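Alpha-galactosidase (Thermus thermophilus, PDB 6LCJ) probably hydrolyses terminal alpha-galactosyl residues from galactosides, as a hexameric, thermostable glycosidase of family GH36. Local coordinates at residues Arg263-Ala274 against Asp304-Pro312. Sequence-based numbering, arbitrary orientation.
Sequences RAGFNWGRPLYA and DFLYAAALP
Trp268 and Phe305 meet obliquely: Trp268 CH2 lies over one face of the Phe305 ring, offset toward its rim and 3.6 Å from Phe305 CZ, with the planes inclined at 36°. The two side chains come from opposite directions, Trp268 from a beta hairpin and Phe305 from the loop that follows strand 298-303 of the TIM barrel typical of GH36 enzymes. Strands 263-267 and 270-274 of the hairpin are joined by a type I' turn at Asn267-Arg270, and residues 306-309 of the loop form a 3-10 turn.

A face of the indole also carries Asn267 ND2 over its centre, while Leu272 CD2 sits at the indole edge; Asn267 ND2 in addition comes obliquely to Phe305 CZ at 3.5 Å. Trp53 meets Phe305 edge-to-face, and the indole NE1 is hydrogen-bonded to Asp197.

Farther along the hairpin, contacts become aliphatic: Ala264 CB lies 3.9 Å from Leu311 CD1, and Ala274 CB lies 4.1 Å from Ala308 CB. The contact is largely buried. Between these two ends stands Tyr307, whose CG sits between the backbone N and the carbonyl carbon (chi1 75°), a rotation that carries the ring across to the hairpin and brings its hydroxyl to Ala264 O; the same hydroxyl lies at the edge of the Phe305 ring, in plane. A phenylalanine in its place would probably leave the buried carbonyl of Ala264 without its hydroxyl donor and weaken the tie between hairpin and loop. The bond itself is direct: Tyr307 OH donates to Ala264 O at 2.5 Å, with a C=O...donor angle of 169°, and the acceptor lies in the plane of the tyrosine ring.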
# COMPACT_ATOMS: atom_id res chain seq x y z
N ARG E 263 -13.30 9.17 -22.68
CA ARG E 263 -14.51 8.51 -22.20
C ARG E 263 -15.60 9.54 -21.97
O ARG E 263 -15.35 10.61 -21.39
CB ARG E 263 -14.19 7.74 -20.92
CG ARG E 263 -12.88 6.97 -21.03
CD ARG E 263 -12.94 5.61 -20.42
NE ARG E 263 -13.63 4.65 -21.28
CZ ARG E 263 -13.16 3.43 -21.57
NH1 ARG E 263 -12.00 3.04 -21.06
NH2 ARG E 263 -13.85 2.62 -22.37
N ALA E 264 -16.80 9.26 -22.48
CA ALA E 264 -17.92 10.18 -22.31
C ALA E 264 -19.02 9.60 -21.42
O ALA E 264 -20.12 10.14 -21.39
CB ALA E 264 -18.49 10.58 -23.67
N GLY E 265 -18.73 8.53 -20.70
CA GLY E 265 -19.69 7.97 -19.77
C GLY E 265 -20.16 6.56 -20.09
O GLY E 265 -19.54 5.84 -20.87
N PHE E 266 -21.27 6.16 -19.47
CA PHE E 266 -21.78 4.80 -19.57
C PHE E 266 -23.30 4.86 -19.58
O PHE E 266 -23.92 5.30 -18.61
CB PHE E 266 -21.28 3.95 -18.41
CG PHE E 266 -21.49 2.49 -18.62
CD1 PHE E 266 -22.69 1.89 -18.27
CD2 PHE E 266 -20.48 1.71 -19.17
CE1 PHE E 266 -22.88 0.53 -18.47
CE2 PHE E 266 -20.67 0.35 -19.38
CZ PHE E 266 -21.87 -0.24 -19.02
N ASN E 267 -23.89 4.39 -20.68
CA ASN E 267 -25.34 4.46 -20.85
C ASN E 267 -25.73 3.43 -21.89
O ASN E 267 -24.89 2.97 -22.68
CB ASN E 267 -25.79 5.87 -21.26
CG ASN E 267 -27.24 6.14 -20.91
OD1 ASN E 267 -27.73 5.71 -19.87
ND2 ASN E 267 -27.93 6.86 -21.79
N TRP E 268 -27.01 3.06 -21.89
CA TRP E 268 -27.51 1.97 -22.74
C TRP E 268 -26.64 0.72 -22.61
O TRP E 268 -26.40 -0.00 -23.58
CB TRP E 268 -27.62 2.41 -24.21
CG TRP E 268 -28.34 3.70 -24.45
CD1 TRP E 268 -29.69 3.88 -24.54
CD2 TRP E 268 -27.75 4.99 -24.66
NE1 TRP E 268 -29.98 5.20 -24.79
CE2 TRP E 268 -28.81 5.90 -24.86
CE3 TRP E 268 -26.44 5.46 -24.69
CZ2 TRP E 268 -28.59 7.26 -25.08
CZ3 TRP E 268 -26.22 6.80 -24.91
CH2 TRP E 268 -27.28 7.69 -25.10
N GLY E 269 -26.11 0.50 -21.42
CA GLY E 269 -25.29 -0.68 -21.17
C GLY E 269 -23.91 -0.71 -21.77
O GLY E 269 -23.25 -1.75 -21.73
N ARG E 270 -23.41 0.41 -22.31
CA ARG E 270 -22.11 0.39 -22.97
C ARG E 270 -21.33 1.68 -22.71
O ARG E 270 -21.92 2.73 -22.43
CB ARG E 270 -22.27 0.18 -24.48
CG ARG E 270 -23.36 1.03 -25.07
CD ARG E 270 -23.55 0.65 -26.51
NE ARG E 270 -23.50 -0.79 -26.68
CZ ARG E 270 -24.54 -1.51 -27.09
NH1 ARG E 270 -25.69 -0.91 -27.36
NH2 ARG E 270 -24.42 -2.83 -27.23
N PRO E 271 -20.00 1.62 -22.82
CA PRO E 271 -19.19 2.84 -22.72
C PRO E 271 -19.50 3.81 -23.84
O PRO E 271 -19.73 3.43 -24.98
CB PRO E 271 -17.75 2.32 -22.82
CG PRO E 271 -17.84 0.90 -22.40
CD PRO E 271 -19.16 0.42 -22.90
N LEU E 272 -19.47 5.09 -23.49
CA LEU E 272 -19.77 6.18 -24.41
C LEU E 272 -18.49 6.90 -24.80
O LEU E 272 -17.55 7.03 -24.01
CB LEU E 272 -20.74 7.18 -23.78
CG LEU E 272 -22.02 6.60 -23.20
CD1 LEU E 272 -22.83 7.72 -22.58
CD2 LEU E 272 -22.80 5.87 -24.28
N TYR E 273 -18.48 7.37 -26.03
CA TYR E 273 -17.37 8.12 -26.59
C TYR E 273 -17.96 9.33 -27.28
O TYR E 273 -19.17 9.40 -27.51
CB TYR E 273 -16.54 7.26 -27.57
CG TYR E 273 -15.98 6.04 -26.89
CD1 TYR E 273 -14.94 6.15 -25.98
CD2 TYR E 273 -16.50 4.79 -27.14
CE1 TYR E 273 -14.43 5.06 -25.34
CE2 TYR E 273 -15.98 3.67 -26.51
CZ TYR E 273 -14.95 3.82 -25.61
OH TYR E 273 -14.43 2.71 -24.97
N ALA E 274 -17.11 10.29 -27.58
CA ALA E 274 -17.54 11.58 -28.09
C ALA E 274 -16.97 11.78 -29.49
O ALA E 274 -15.90 11.26 -29.82
CB ALA E 274 -17.10 12.72 -27.17
N ASP E 304 -29.43 16.29 -27.19
CA ASP E 304 -29.18 15.69 -25.90
C ASP E 304 -27.71 15.33 -25.77
O ASP E 304 -26.98 15.24 -26.77
CB ASP E 304 -30.04 14.45 -25.70
CG ASP E 304 -30.38 14.19 -24.24
OD1 ASP E 304 -29.74 14.76 -23.32
OD2 ASP E 304 -31.30 13.37 -24.03
N PHE E 305 -27.28 15.10 -24.52
CA PHE E 305 -25.92 14.70 -24.20
C PHE E 305 -24.91 15.68 -24.78
O PHE E 305 -23.84 15.28 -25.23
CB PHE E 305 -25.62 13.28 -24.71
CG PHE E 305 -26.36 12.21 -23.98
CD1 PHE E 305 -27.71 11.97 -24.24
CD2 PHE E 305 -25.72 11.44 -23.02
CE1 PHE E 305 -28.40 10.97 -23.56
CE2 PHE E 305 -26.41 10.44 -22.33
CZ PHE E 305 -27.75 10.21 -22.60
N LEU E 306 -25.27 16.96 -24.77
CA LEU E 306 -24.43 17.99 -25.37
C LEU E 306 -23.15 18.25 -24.59
O LEU E 306 -22.25 18.92 -25.11
CB LEU E 306 -25.23 19.28 -25.52
CG LEU E 306 -26.40 19.31 -26.53
CD1 LEU E 306 -27.07 20.68 -26.49
CD2 LEU E 306 -25.91 19.00 -27.91
N TYR E 307 -23.04 17.75 -23.35
CA TYR E 307 -21.76 17.77 -22.66
C TYR E 307 -20.66 17.07 -23.48
O TYR E 307 -19.48 17.40 -23.35
CB TYR E 307 -21.88 17.11 -21.27
CG TYR E 307 -21.96 15.60 -21.36
CD1 TYR E 307 -20.82 14.81 -21.38
CD2 TYR E 307 -23.19 14.96 -21.47
CE1 TYR E 307 -20.89 13.44 -21.50
CE2 TYR E 307 -23.26 13.59 -21.58
CZ TYR E 307 -22.12 12.84 -21.60
OH TYR E 307 -22.22 11.48 -21.72
N ALA E 308 -21.03 16.09 -24.31
CA ALA E 308 -20.01 15.38 -25.07
C ALA E 308 -19.22 16.33 -25.97
O ALA E 308 -18.03 16.12 -26.21
CB ALA E 308 -20.64 14.27 -25.90
N ALA E 309 -19.86 17.39 -26.46
CA ALA E 309 -19.18 18.35 -27.32
C ALA E 309 -18.25 19.29 -26.55
O ALA E 309 -17.50 20.05 -27.19
CB ALA E 309 -20.21 19.17 -28.09
N ALA E 310 -18.29 19.28 -25.22
CA ALA E 310 -17.52 20.23 -24.41
C ALA E 310 -16.52 19.53 -23.50
O ALA E 310 -15.92 20.18 -22.64
CB ALA E 310 -18.45 21.13 -23.60
N LEU E 311 -16.31 18.24 -23.66
CA LEU E 311 -15.29 17.58 -22.86
C LEU E 311 -13.92 18.21 -23.13
O LEU E 311 -13.65 18.70 -24.23
CB LEU E 311 -15.29 16.08 -23.14
CG LEU E 311 -16.55 15.44 -22.51
CD1 LEU E 311 -16.84 14.05 -23.08
CD2 LEU E 311 -16.48 15.41 -20.97
N PRO E 312 -13.03 18.24 -22.13
CA PRO E 312 -13.14 17.63 -20.80
C PRO E 312 -13.71 18.53 -19.72
O PRO E 312 -13.45 18.28 -18.56
CB PRO E 312 -11.68 17.29 -20.47
CG PRO E 312 -10.84 18.27 -21.29
CD PRO E 312 -11.77 18.99 -22.26